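Long-range contacts in Ifi204 (Mus musculus domesticus, PDB 5YZW), which recognises DNA through its HIN domain and, as an interferon-inducible PYHIN-family member, probably acts as an immune DNA sensor: residues A[36-41]-A[96-101]; A[10-15]-A[87-92]; A[22-27]-A[184-189]; A[133-138]-A[150-155]. All blocks are in the same frame, centred on the assembly; numbering follows the deposited sequence.

How the interactions relate
From the N terminus, residues 10-15 open interaction 2 on strand 11-25, 22-27 open interaction 3 farther along that strand, and 36-41 open interaction 1 at the end of strand 30-38. Interaction 2 closes first, at 87-92, and interaction 1 at 96-101, so these two cross; interaction 2 also crosses interaction 3. Interaction 4, 133-138 with 150-155, is a short hairpin closure. Only at 184-189 does interaction 3 close, enclosing interactions 1 and 4. Interactions 1 and 2 tie the connecting segment to the first OB fold and touch through Ala-38 O and Met-14 N, 2.9 Å apart; interaction 4 belongs to the second OB fold, and interaction 3 joins both folds.

Interaction 1: A[36-41]-A[96-101]; sequences TVATET and NTLRQR
Thr-41 and Leu-98 mark the closest backbone approach, their CA atoms 7.2 Å apart, where the chain leaving strand 30-38 passes helix 96-103; three residues earlier, Ala-38 CA and Arg-99 CA are 8.2 Å apart. At that spacing the backbones do not touch, and a single side chain, Leu-98, bridges most of the gap. Its CG lies anti to the backbone N (chi1 178°), and of its two methyls CD2 does nearly all the touching. Leu-98 CD2 sits against the polar backbone of the turn, 3.4 Å from Thr-39 O, with the carbonyl oxygen of Glu-40 almost as near. Ala-38 CB adds a purely apolar touch, 4.3 Å from Leu-98 CD2. The helix belongs to the connection between the two OB folds of a HIN domain, and through Leu-98 it packs on the first of them; Phe-43, on strand 43-48, also meets this leucine. On the exposed margin, Arg-101, its chain bent at chi3 (86°), has Thr-41 O at the guanidinium edge, near its plane but 3.8 Å from Arg-101 NH2, a distance too long for a hydrogen bond. The turn has its own internal tie: Thr-41 N makes a weak bond of 3.4 Å to Thr-39 OG1, an oxygen that Glu-42 N also engages.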
loop_
_atom_site.group_PDB
_atom_site.type_symbol
_atom_site.label_atom_id
_atom_site.label_comp_id
_atom_site.label_asym_id
_atom_site.label_seq_id
_atom_site.Cartn_x
_atom_site.Cartn_y
_atom_site.Cartn_z
ATOM N N THR A 36 -1.366 1.171 -6.950
ATOM C CA THR A 36 -2.818 1.185 -7.055
ATOM C C THR A 36 -3.187 1.290 -8.534
ATOM O O THR A 36 -2.601 2.107 -9.256
ATOM C CB THR A 36 -3.396 2.346 -6.244
ATOM O OG1 THR A 36 -3.127 2.114 -4.855
ATOM C CG2 THR A 36 -4.899 2.436 -6.435
ATOM N N VAL A 37 -4.077 0.409 -9.007
ATOM C CA VAL A 37 -4.475 0.380 -10.419
ATOM C C VAL A 37 -5.992 0.288 -10.486
ATOM O O VAL A 37 -6.662 0.035 -9.484
ATOM C CB VAL A 37 -3.844 -0.779 -11.222
ATOM C CG1 VAL A 37 -2.328 -0.729 -11.178
ATOM C CG2 VAL A 37 -4.387 -2.139 -10.774
ATOM N N ALA A 38 -6.537 0.490 -11.691
ATOM C CA ALA A 38 -7.988 0.527 -11.831
ATOM C C ALA A 38 -8.422 0.014 -13.195
ATOM O O ALA A 38 -7.820 0.366 -14.215
ATOM C CB ALA A 38 -8.532 1.945 -11.639
ATOM N N THR A 39 -9.466 -0.817 -13.203
ATOM C CA THR A 39 -10.296 -1.000 -14.393
ATOM C C THR A 39 -11.253 0.179 -14.472
ATOM O O THR A 39 -11.173 1.117 -13.678
ATOM C CB THR A 39 -11.062 -2.316 -14.355
ATOM O OG1 THR A 39 -11.973 -2.300 -13.252
ATOM C CG2 THR A 39 -10.125 -3.521 -14.249
ATOM N N GLU A 40 -12.192 0.148 -15.419
ATOM C CA GLU A 40 -13.185 1.216 -15.477
ATOM C C GLU A 40 -14.154 1.206 -14.292
ATOM O O GLU A 40 -14.745 2.250 -13.990
ATOM C CB GLU A 40 -13.959 1.130 -16.802
ATOM C CG GLU A 40 -13.014 1.071 -18.000
ATOM C CD GLU A 40 -13.645 1.545 -19.315
ATOM O OE1 GLU A 40 -13.875 2.766 -19.485
ATOM O OE2 GLU A 40 -13.887 0.683 -20.188
ATOM N N THR A 41 -14.318 0.080 -13.586
ATOM C CA THR A 41 -15.262 0.040 -12.469
ATOM C C THR A 41 -14.669 -0.321 -11.105
ATOM O O THR A 41 -15.360 -0.147 -10.094
ATOM C CB THR A 41 -16.407 -0.936 -12.776
ATOM O OG1 THR A 41 -15.885 -2.259 -12.932
ATOM C CG2 THR A 41 -17.125 -0.535 -14.056
ATOM N N ASN A 96 -13.795 10.192 -12.157
ATOM C CA ASN A 96 -13.200 10.930 -11.050
ATOM C C ASN A 96 -13.652 10.367 -9.709
ATOM O O ASN A 96 -12.889 10.385 -8.737
ATOM C CB ASN A 96 -13.547 12.415 -11.173
ATOM C CG ASN A 96 -12.661 13.305 -10.311
ATOM O OD1 ASN A 96 -12.308 12.956 -9.183
ATOM N ND2 ASN A 96 -12.302 14.469 -10.843
ATOM N N THR A 97 -14.878 9.842 -9.642
ATOM C CA THR A 97 -15.337 9.209 -8.411
ATOM C C THR A 97 -14.520 7.962 -8.098
ATOM O O THR A 97 -14.155 7.724 -6.938
ATOM C CB THR A 97 -16.820 8.862 -8.518
ATOM O OG1 THR A 97 -17.030 8.054 -9.679
ATOM C CG2 THR A 97 -17.642 10.125 -8.655
ATOM N N LEU A 98 -14.213 7.151 -9.123
ATOM C CA LEU A 98 -13.411 5.953 -8.889
ATOM C C LEU A 98 -11.975 6.318 -8.540
ATOM O O LEU A 98 -11.346 5.652 -7.704
ATOM C CB LEU A 98 -13.452 5.033 -10.109
ATOM C CG LEU A 98 -12.599 3.767 -10.000
ATOM C CD1 LEU A 98 -12.980 2.936 -8.783
ATOM C CD2 LEU A 98 -12.725 2.940 -11.257
ATOM N N ARG A 99 -11.449 7.383 -9.154
ATOM C CA ARG A 99 -10.108 7.854 -8.823
ATOM C C ARG A 99 -10.007 8.225 -7.353
ATOM O O ARG A 99 -9.095 7.773 -6.650
ATOM C CB ARG A 99 -9.736 9.051 -9.697
ATOM C CG ARG A 99 -9.433 8.693 -11.139
ATOM C CD ARG A 99 -8.938 9.888 -11.935
ATOM N NE ARG A 99 -8.608 9.512 -13.307
ATOM C CZ ARG A 99 -7.402 9.116 -13.705
ATOM N NH1 ARG A 99 -6.403 9.045 -12.832
ATOM N NH2 ARG A 99 -7.194 8.795 -14.976
ATOM N N GLN A 100 -10.933 9.050 -6.863
ATOM C CA GLN A 100 -10.804 9.463 -5.471
ATOM C C GLN A 100 -11.105 8.306 -4.531
ATOM O O GLN A 100 -10.456 8.177 -3.486
ATOM C CB GLN A 100 -11.701 10.663 -5.167
ATOM C CG GLN A 100 -11.512 11.284 -3.751
ATOM C CD GLN A 100 -10.069 11.217 -3.204
ATOM O OE1 GLN A 100 -9.752 10.406 -2.333
ATOM N NE2 GLN A 100 -9.199 12.069 -3.730
ATOM N N ARG A 101 -12.050 7.435 -4.887
ATOM C CA ARG A 101 -12.239 6.236 -4.082
ATOM C C ARG A 101 -10.938 5.439 -3.991
ATOM O O ARG A 101 -10.597 4.905 -2.930
ATOM C CB ARG A 101 -13.376 5.387 -4.652
ATOM C CG ARG A 101 -14.095 4.563 -3.598
ATOM C CD ARG A 101 -15.483 4.148 -4.033
ATOM N NE ARG A 101 -15.431 2.911 -4.805
ATOM C CZ ARG A 101 -15.707 2.831 -6.104
ATOM N NH1 ARG A 101 -16.074 3.919 -6.774
ATOM N NH2 ARG A 101 -15.629 1.659 -6.732
#

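Interaction 2: A[10-15]-A[87-92]; sequences PKQVMV and NVNPTM
Gln-12, Val-13 and Met-14 meet the loop 87-92 along one margin of the first OB fold of the HIN domain, where strand 11-25 lies next to strand 62-71 and strand 30-38. The loop follows strand 83-84 and leads to helix 96-103, and the 272 Å² buried between the segments comes from van der Waals packing. Gln-12 comes first: its side chain, extended beyond CG (chi2 -174°), crosses that of Asn-89 at about a right angle, with Gln-12 OE1 3.6 Å from Asn-89 CB. The two amide planes are turned 49° from one another, while Gln-12 NE2 stays 3.9 Å from Val-88 O, too far for a bond. Val-13 points its CB away from the loop, its side chain packing on Ile-63, and offers only its backbone. At Met-14 the CB returns to the loop side, 4.3 Å from Met-92 SD; the bend at chi3 (-89°) turns its CE to within 4.1 Å of Met-92 O. Met-92 itself reaches over the strand backbone and also touches Ile-62. Met-92 SD lies 3.9 Å from Met-14 N, an amide bonded to Ala-38, and Met-92 CE stops 3.5 Å from Gln-12 O.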
loop_
_atom_site.group_PDB
_atom_site.type_symbol
_atom_site.label_atom_id
_atom_site.label_comp_id
_atom_site.label_asym_id
_atom_site.label_seq_id
_atom_site.Cartn_x
_atom_site.Cartn_y
_atom_site.Cartn_z
ATOM N N PRO A 10 -5.790 -11.792 -19.163
ATOM C CA PRO A 10 -5.247 -10.502 -18.690
ATOM C C PRO A 10 -6.280 -9.526 -18.100
ATOM O O PRO A 10 -7.422 -9.482 -18.565
ATOM C CB PRO A 10 -4.633 -9.908 -19.957
ATOM C CG PRO A 10 -5.548 -10.452 -21.114
ATOM C CD PRO A 10 -6.066 -11.801 -20.620
ATOM N N LYS A 11 -5.879 -8.776 -17.067
ATOM C CA LYS A 11 -6.658 -7.647 -16.558
ATOM C C LYS A 11 -6.055 -6.359 -17.100
ATOM O O LYS A 11 -4.847 -6.126 -16.956
ATOM C CB LYS A 11 -6.673 -7.588 -15.020
ATOM C CG LYS A 11 -7.716 -6.578 -14.443
ATOM C CD LYS A 11 -7.601 -6.374 -12.882
ATOM C CE LYS A 11 -7.781 -7.679 -12.147
ATOM N NZ LYS A 11 -9.098 -8.311 -12.475
ATOM N N GLN A 12 -6.891 -5.518 -17.695
ATOM C CA GLN A 12 -6.451 -4.290 -18.348
ATOM C C GLN A 12 -6.725 -3.127 -17.417
ATOM O O GLN A 12 -7.884 -2.855 -17.097
ATOM C CB GLN A 12 -7.175 -4.065 -19.681
ATOM C CG GLN A 12 -6.492 -4.655 -20.884
ATOM C CD GLN A 12 -7.182 -4.268 -22.184
ATOM O OE1 GLN A 12 -7.936 -3.287 -22.234
ATOM N NE2 GLN A 12 -6.906 -5.022 -23.251
ATOM N N VAL A 13 -5.666 -2.434 -16.985
ATOM C CA VAL A 13 -5.802 -1.418 -15.944
ATOM C C VAL A 13 -5.010 -0.163 -16.284
ATOM O O VAL A 13 -4.045 -0.185 -17.052
ATOM C CB VAL A 13 -5.379 -1.936 -14.542
ATOM C CG1 VAL A 13 -6.189 -3.144 -14.154
ATOM C CG2 VAL A 13 -3.887 -2.288 -14.514
ATOM N N MET A 14 -5.426 0.940 -15.671
ATOM C CA MET A 14 -4.618 2.144 -15.626
ATOM C C MET A 14 -3.907 2.227 -14.277
ATOM O O MET A 14 -4.527 2.030 -13.232
ATOM C CB MET A 14 -5.462 3.397 -15.838
ATOM C CG MET A 14 -4.574 4.612 -16.076
ATOM S SD MET A 14 -5.437 6.174 -16.232
ATOM C CE MET A 14 -5.766 6.220 -18.005
ATOM N N VAL A 15 -2.606 2.500 -14.317
ATOM C CA VAL A 15 -1.810 2.745 -13.114
ATOM C C VAL A 15 -2.189 4.097 -12.529
ATOM O O VAL A 15 -2.104 5.121 -13.211
ATOM C CB VAL A 15 -0.313 2.698 -13.445
ATOM C CG1 VAL A 15 0.514 2.936 -12.180
ATOM C CG2 VAL A 15 0.040 1.370 -14.114
ATOM N N ASN A 87 -0.134 0.024 -26.257
ATOM C CA ASN A 87 -1.416 0.448 -26.842
ATOM C C ASN A 87 -2.540 -0.543 -26.523
ATOM O O ASN A 87 -3.316 -0.953 -27.392
ATOM C CB ASN A 87 -1.282 0.663 -28.361
ATOM C CG ASN A 87 -2.274 1.693 -28.908
ATOM O OD1 ASN A 87 -2.176 2.882 -28.615
ATOM N ND2 ASN A 87 -3.225 1.233 -29.716
ATOM N N VAL A 88 -2.625 -0.935 -25.252
ATOM C CA VAL A 88 -3.616 -1.928 -24.849
ATOM C C VAL A 88 -5.025 -1.342 -24.926
ATOM O O VAL A 88 -5.944 -1.964 -25.469
ATOM C CB VAL A 88 -3.289 -2.469 -23.443
ATOM C CG1 VAL A 88 -2.167 -3.497 -23.516
ATOM C CG2 VAL A 88 -2.875 -1.349 -22.534
ATOM N N ASN A 89 -5.214 -0.136 -24.396
ATOM C CA ASN A 89 -6.496 0.553 -24.500
ATOM C C ASN A 89 -6.293 2.057 -24.361
ATOM O O ASN A 89 -6.723 2.649 -23.363
ATOM C CB ASN A 89 -7.481 0.043 -23.442
ATOM C CG ASN A 89 -8.933 0.239 -23.850
ATOM O OD1 ASN A 89 -9.244 0.368 -25.039
ATOM N ND2 ASN A 89 -9.830 0.270 -22.868
ATOM N N PRO A 90 -5.678 2.718 -25.362
ATOM C CA PRO A 90 -5.381 4.156 -25.238
ATOM C C PRO A 90 -6.614 4.969 -24.866
ATOM O O PRO A 90 -6.525 6.093 -24.367
ATOM C CB PRO A 90 -4.865 4.527 -26.634
ATOM C CG PRO A 90 -5.442 3.487 -27.551
ATOM C CD PRO A 90 -5.474 2.223 -26.736
ATOM N N THR A 91 -7.778 4.385 -25.125
ATOM C CA THR A 91 -9.058 4.930 -24.714
ATOM C C THR A 91 -9.479 4.181 -23.456
ATOM O O THR A 91 -10.288 3.255 -23.482
ATOM C CB THR A 91 -10.070 4.762 -25.817
ATOM O OG1 THR A 91 -9.584 5.487 -26.950
ATOM C CG2 THR A 91 -11.405 5.340 -25.395
ATOM N N MET A 92 -8.878 4.562 -22.344
ATOM C CA MET A 92 -9.386 4.176 -21.044
ATOM C C MET A 92 -9.793 5.453 -20.334
ATOM O O MET A 92 -9.090 6.465 -20.410
ATOM C CB MET A 92 -8.344 3.407 -20.228
ATOM C CG MET A 92 -8.930 2.643 -19.057
ATOM S SD MET A 92 -7.973 1.176 -18.608
ATOM C CE MET A 92 -9.173 0.375 -17.565
#

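Interaction 3: A[22-27]-A[184-189]; sequences FTYDLK and SVRHSY
A type I beta turn, Val-185 to Ser-188, brings the second OB fold against the corner at Tyr-24 in the first, where Tyr-24 and Asp-25 face Arg-186. Arg-186 NH2 donates to Asp-25 OD2 at 3.1 Å and 174°, a salt bridge that lies in the guanidinium plane and meets OD2 on the anti side, 25° out of the carboxylate plane. The other carboxylate oxygen, OD1, accepts from Lys-27 N in an Asx turn, giving both oxygens a donor. Tyr-24 CD2 sits over one guanidinium face, toward its rim, with the two planes 81° apart. His-187 directs its edge at the Tyr-24 face in an offset edge-to-face pair, centroids 5.5 Å apart. Deeper in, Phe-22 CD1 packs 3.5 Å from Tyr-189 CD1, and Phe-22 CE2 is equally near Ser-188 O. Around this interface, Met-32 of strand 30-38 packs on Phe-22, Tyr-24 and His-187, Lys-47 of strand 43-48 bonds His-187 ND1, and Tyr-189 leads into strand 189-192.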
loop_
_atom_site.group_PDB
_atom_site.type_symbol
_atom_site.label_atom_id
_atom_site.label_comp_id
_atom_site.label_asym_id
_atom_site.label_seq_id
_atom_site.Cartn_x
_atom_site.Cartn_y
_atom_site.Cartn_z
ATOM N N PHE A 22 11.687 -0.928 -2.823
ATOM C CA PHE A 22 12.333 -0.957 -1.519
ATOM C C PHE A 22 12.619 -2.407 -1.168
ATOM O O PHE A 22 12.025 -3.341 -1.731
ATOM C CB PHE A 22 11.474 -0.272 -0.440
ATOM C CG PHE A 22 10.140 -0.940 -0.205
ATOM C CD1 PHE A 22 9.021 -0.572 -0.937
ATOM C CD2 PHE A 22 10.014 -1.941 0.749
ATOM C CE1 PHE A 22 7.797 -1.193 -0.727
ATOM C CE2 PHE A 22 8.813 -2.570 0.961
ATOM C CZ PHE A 22 7.690 -2.194 0.232
ATOM N N THR A 23 13.593 -2.573 -0.282
ATOM C CA THR A 23 14.013 -3.877 0.206
ATOM C C THR A 23 13.131 -4.302 1.370
ATOM O O THR A 23 13.108 -3.640 2.412
ATOM C CB THR A 23 15.482 -3.816 0.627
ATOM O OG1 THR A 23 16.238 -3.098 -0.363
ATOM C CG2 THR A 23 16.060 -5.200 0.847
ATOM N N TYR A 24 12.406 -5.400 1.191
ATOM C CA TYR A 24 11.534 -5.902 2.239
ATOM C C TYR A 24 12.112 -7.116 2.944
ATOM O O TYR A 24 11.660 -7.447 4.043
ATOM C CB TYR A 24 10.151 -6.240 1.670
ATOM C CG TYR A 24 10.116 -7.419 0.727
ATOM C CD1 TYR A 24 10.391 -7.263 -0.635
ATOM C CD2 TYR A 24 9.787 -8.687 1.191
ATOM C CE1 TYR A 24 10.364 -8.351 -1.505
ATOM C CE2 TYR A 24 9.744 -9.775 0.332
ATOM C CZ TYR A 24 10.032 -9.600 -1.014
ATOM O OH TYR A 24 10.004 -10.670 -1.864
ATOM N N ASP A 25 13.097 -7.784 2.352
ATOM C CA ASP A 25 13.836 -8.850 3.027
ATOM C C ASP A 25 15.309 -8.460 2.929
ATOM O O ASP A 25 15.932 -8.610 1.871
ATOM C CB ASP A 25 13.520 -10.212 2.401
ATOM C CG ASP A 25 14.302 -11.363 3.028
ATOM O OD1 ASP A 25 15.399 -11.137 3.579
ATOM O OD2 ASP A 25 13.807 -12.511 2.971
ATOM N N LEU A 26 15.863 -7.943 4.036
ATOM C CA LEU A 26 17.221 -7.415 3.995
ATOM C C LEU A 26 18.265 -8.509 3.847
ATOM O O LEU A 26 19.373 -8.223 3.387
ATOM C CB LEU A 26 17.530 -6.587 5.250
ATOM C CG LEU A 26 17.069 -5.123 5.232
ATOM C CD1 LEU A 26 17.455 -4.404 6.533
ATOM C CD2 LEU A 26 17.595 -4.371 4.009
ATOM N N LYS A 27 17.933 -9.750 4.211
ATOM C CA LYS A 27 18.919 -10.827 4.168
ATOM C C LYS A 27 19.347 -11.132 2.738
ATOM O O LYS A 27 20.545 -11.271 2.456
ATOM C CB LYS A 27 18.352 -12.081 4.833
ATOM C CG LYS A 27 19.306 -13.266 4.852
ATOM C CD LYS A 27 18.963 -14.225 5.992
ATOM C CE LYS A 27 19.786 -15.504 5.906
ATOM N NZ LYS A 27 19.456 -16.450 7.012
ATOM N N SER A 184 3.502 -2.022 11.457
ATOM C CA SER A 184 4.370 -2.377 10.348
ATOM C C SER A 184 4.498 -3.891 10.257
ATOM O O SER A 184 4.580 -4.583 11.276
ATOM C CB SER A 184 5.742 -1.738 10.545
ATOM O OG SER A 184 6.443 -2.394 11.593
ATOM N N VAL A 185 4.492 -4.405 9.027
ATOM C CA VAL A 185 4.652 -5.829 8.739
ATOM C C VAL A 185 5.608 -5.977 7.560
ATOM O O VAL A 185 6.119 -4.989 7.016
ATOM C CB VAL A 185 3.312 -6.534 8.430
ATOM C CG1 VAL A 185 2.419 -6.627 9.682
ATOM C CG2 VAL A 185 2.602 -5.844 7.285
ATOM N N ARG A 186 5.812 -7.231 7.138
ATOM C CA ARG A 186 6.873 -7.556 6.185
ATOM C C ARG A 186 6.788 -6.740 4.886
ATOM O O ARG A 186 7.824 -6.338 4.335
ATOM C CB ARG A 186 6.837 -9.051 5.871
ATOM C CG ARG A 186 7.982 -9.525 4.974
ATOM C CD ARG A 186 7.982 -11.033 4.885
ATOM N NE ARG A 186 8.795 -11.555 3.786
ATOM C CZ ARG A 186 10.123 -11.655 3.808
ATOM N NH1 ARG A 186 10.806 -11.253 4.872
ATOM N NH2 ARG A 186 10.770 -12.158 2.763
ATOM N N HIS A 187 5.581 -6.505 4.363
ATOM C CA HIS A 187 5.443 -5.789 3.089
ATOM C C HIS A 187 5.109 -4.317 3.274
ATOM O O HIS A 187 4.738 -3.650 2.301
ATOM C CB HIS A 187 4.384 -6.439 2.194
ATOM C CG HIS A 187 4.711 -7.844 1.793
ATOM N ND1 HIS A 187 3.748 -8.765 1.440
ATOM C CD2 HIS A 187 5.900 -8.487 1.699
ATOM C CE1 HIS A 187 4.328 -9.917 1.160
ATOM N NE2 HIS A 187 5.633 -9.776 1.314
ATOM N N SER A 188 5.224 -3.795 4.494
ATOM C CA SER A 188 4.854 -2.410 4.734
ATOM C C SER A 188 5.810 -1.451 4.056
ATOM O O SER A 188 6.987 -1.741 3.802
ATOM C CB SER A 188 4.818 -2.062 6.241
ATOM O OG SER A 188 3.902 -2.875 6.949
ATOM N N TYR A 189 5.287 -0.258 3.815
ATOM C CA TYR A 189 6.075 0.831 3.270
ATOM C C TYR A 189 5.532 2.118 3.868
ATOM O O TYR A 189 4.332 2.245 4.123
ATOM C CB TYR A 189 6.007 0.877 1.718
ATOM C CG TYR A 189 6.661 2.121 1.146
ATOM C CD1 TYR A 189 8.036 2.169 0.920
ATOM C CD2 TYR A 189 5.913 3.253 0.855
ATOM C CE1 TYR A 189 8.648 3.329 0.416
ATOM C CE2 TYR A 189 6.506 4.406 0.350
ATOM C CZ TYR A 189 7.870 4.447 0.136
ATOM O OH TYR A 189 8.443 5.602 -0.369
#

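Interaction 4: A[133-138]-A[150-155]; sequences NKFIYY and VVYGRL
Ile-136 and Val-151 form the tight part of this contact, an antiparallel hydrogen-bonded pair. Ile-136 N donates to Val-151 O at 2.8 Å and Val-151 N returns a bond to Ile-136 O at 2.9 Å, both approaching in the carbonyl plane. The two side chains lie alongside each other, Ile-136 CG2 3.5 Å from Val-151 CB, and Val-151 CG2 lies 4.0 Å from Tyr-138 CE2, at the edge of that ring. Thr-156 also touches both members of the pair. Tyr-137 and Val-150, a non-hydrogen-bonded pair, occupy the other face of the sheet, with Val-150 CG2 3.9 Å from Tyr-137 CD2; Arg-132 adds a cation-pi contact to that tyrosine. Where the strand pairing ends, the contact turns to solvent and loses its cross-segment hydrogen bonds, though side chains still pack closely. Tyr-152 CD1 stands over the centre of the Phe-135 ring, 3.5 Å above its plane, with the two ring planes inclined at 37°. The exposed Lys-134 runs beside Tyr-152, its chain bent at chi3 and chi4: CE comes in at the ring edge, close to OH, while NZ turns back to Asn-133 O at 2.8 Å, above that carbonyl plane. Regular antiparallel pairing that gives way to aromatic packing at its end belongs here to the hairpin of strands 135-142 and 145-151, the second and third strands of the second OB fold.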
loop_
_atom_site.group_PDB
_atom_site.type_symbol
_atom_site.label_atom_id
_atom_site.label_comp_id
_atom_site.label_asym_id
_atom_site.label_seq_id
_atom_site.Cartn_x
_atom_site.Cartn_y
_atom_site.Cartn_z
ATOM N N ASN A 133 12.559 0.128 23.373
ATOM C CA ASN A 133 12.975 -1.238 23.051
ATOM C C ASN A 133 12.869 -1.525 21.554
ATOM O O ASN A 133 12.254 -2.506 21.141
ATOM C CB ASN A 133 12.171 -2.264 23.856
ATOM C CG ASN A 133 12.270 -2.033 25.350
ATOM O OD1 ASN A 133 11.758 -1.043 25.870
ATOM N ND2 ASN A 133 12.940 -2.945 26.047
ATOM N N LYS A 134 13.515 -0.673 20.749
ATOM C CA LYS A 134 13.658 -0.818 19.296
ATOM C C LYS A 134 12.355 -0.526 18.538
ATOM O O LYS A 134 12.376 -0.314 17.321
ATOM C CB LYS A 134 14.202 -2.212 18.916
ATOM C CG LYS A 134 15.118 -2.908 19.960
ATOM C CD LYS A 134 15.419 -4.375 19.618
ATOM C CE LYS A 134 14.217 -5.301 19.837
ATOM N NZ LYS A 134 13.457 -5.088 21.095
ATOM N N PHE A 135 11.232 -0.401 19.204
ATOM C CA PHE A 135 10.004 -0.077 18.506
ATOM C C PHE A 135 9.882 1.389 18.525
ATOM O O PHE A 135 10.486 1.995 19.343
ATOM C CB PHE A 135 8.798 -0.617 19.261
ATOM C CG PHE A 135 8.696 -2.089 19.237
ATOM C CD1 PHE A 135 9.535 -2.843 19.974
ATOM C CD2 PHE A 135 7.786 -2.703 18.454
ATOM C CE1 PHE A 135 9.474 -4.196 19.948
ATOM C CE2 PHE A 135 7.713 -4.047 18.409
ATOM C CZ PHE A 135 8.557 -4.802 19.161
ATOM N N ILE A 136 9.088 1.955 17.638
ATOM C CA ILE A 136 8.795 3.380 17.615
ATOM C C ILE A 136 7.304 3.590 17.388
ATOM O O ILE A 136 6.713 3.033 16.451
ATOM C CB ILE A 136 9.655 4.119 16.578
ATOM C CG1 ILE A 136 9.097 5.508 16.308
ATOM C CG2 ILE A 136 9.743 3.328 15.307
ATOM C CD1 ILE A 136 10.095 6.362 15.653
ATOM N N TYR A 137 6.697 4.379 18.267
ATOM C CA TYR A 137 5.251 4.549 18.360
ATOM C C TYR A 137 4.906 5.961 17.907
ATOM O O TYR A 137 5.344 6.936 18.523
ATOM C CB TYR A 137 4.765 4.315 19.797
ATOM C CG TYR A 137 5.083 2.941 20.363
ATOM C CD1 TYR A 137 6.339 2.654 20.892
ATOM C CD2 TYR A 137 4.130 1.931 20.360
ATOM C CE1 TYR A 137 6.634 1.394 21.401
ATOM C CE2 TYR A 137 4.414 0.669 20.865
ATOM C CZ TYR A 137 5.667 0.406 21.389
ATOM O OH TYR A 137 5.950 -0.849 21.900
ATOM N N TYR A 138 4.134 6.068 16.837
ATOM C CA TYR A 138 3.677 7.352 16.317
ATOM C C TYR A 138 2.204 7.531 16.666
ATOM O O TYR A 138 1.352 6.782 16.178
ATOM C CB TYR A 138 3.873 7.442 14.806
ATOM C CG TYR A 138 5.309 7.486 14.340
ATOM C CD1 TYR A 138 6.025 8.674 14.374
ATOM C CD2 TYR A 138 5.929 6.360 13.801
ATOM C CE1 TYR A 138 7.332 8.736 13.931
ATOM C CE2 TYR A 138 7.235 6.413 13.345
ATOM C CZ TYR A 138 7.933 7.610 13.418
ATOM O OH TYR A 138 9.234 7.694 12.975
ATOM N N VAL A 150 2.663 1.551 15.067
ATOM C CA VAL A 150 3.773 0.841 15.691
ATOM C C VAL A 150 4.740 0.427 14.594
ATOM O O VAL A 150 4.381 -0.334 13.682
ATOM C CB VAL A 150 3.286 -0.369 16.502
ATOM C CG1 VAL A 150 4.460 -1.045 17.202
ATOM C CG2 VAL A 150 2.261 0.082 17.537
ATOM N N VAL A 151 5.958 0.943 14.665
ATOM C CA VAL A 151 6.990 0.659 13.679
ATOM C C VAL A 151 8.123 -0.095 14.355
ATOM O O VAL A 151 8.601 0.301 15.430
ATOM C CB VAL A 151 7.486 1.945 13.003
ATOM C CG1 VAL A 151 8.587 1.631 11.998
ATOM C CG2 VAL A 151 6.322 2.631 12.294
ATOM N N TYR A 152 8.545 -1.187 13.730
ATOM C CA TYR A 152 9.695 -1.968 14.159
ATOM C C TYR A 152 10.522 -2.356 12.938
ATOM O O TYR A 152 9.976 -2.599 11.861
ATOM C CB TYR A 152 9.250 -3.226 14.899
ATOM C CG TYR A 152 10.396 -4.033 15.431
ATOM C CD1 TYR A 152 11.025 -3.670 16.614
ATOM C CD2 TYR A 152 10.859 -5.152 14.752
ATOM C CE1 TYR A 152 12.079 -4.399 17.111
ATOM C CE2 TYR A 152 11.915 -5.891 15.242
ATOM C CZ TYR A 152 12.522 -5.508 16.422
ATOM O OH TYR A 152 13.573 -6.235 16.920
ATOM N N GLY A 153 11.843 -2.425 13.109
ATOM C CA GLY A 153 12.694 -2.944 12.046
ATOM C C GLY A 153 13.065 -1.934 10.976
ATOM O O GLY A 153 13.263 -0.757 11.286
ATOM N N ARG A 154 13.135 -2.373 9.709
ATOM C CA ARG A 154 13.714 -1.541 8.657
ATOM C C ARG A 154 13.071 -0.156 8.603
ATOM O O ARG A 154 13.756 0.842 8.358
ATOM C CB ARG A 154 13.605 -2.249 7.301
ATOM C CG ARG A 154 12.199 -2.321 6.711
ATOM C CD ARG A 154 12.185 -3.052 5.350
ATOM N NE ARG A 154 10.892 -3.689 5.142
ATOM C CZ ARG A 154 9.826 -3.036 4.694
ATOM N NH1 ARG A 154 9.919 -1.752 4.380
ATOM N NH2 ARG A 154 8.668 -3.654 4.573
ATOM N N LEU A 155 11.765 -0.065 8.855
ATOM C CA LEU A 155 11.081 1.218 8.736
ATOM C C LEU A 155 11.360 2.161 9.908
ATOM O O LEU A 155 10.871 3.296 9.881
ATOM C CB LEU A 155 9.563 1.004 8.569
ATOM C CG LEU A 155 9.107 0.496 7.180
ATOM C CD1 LEU A 155 7.595 0.308 7.114
ATOM C CD2 LEU A 155 9.556 1.427 6.055
#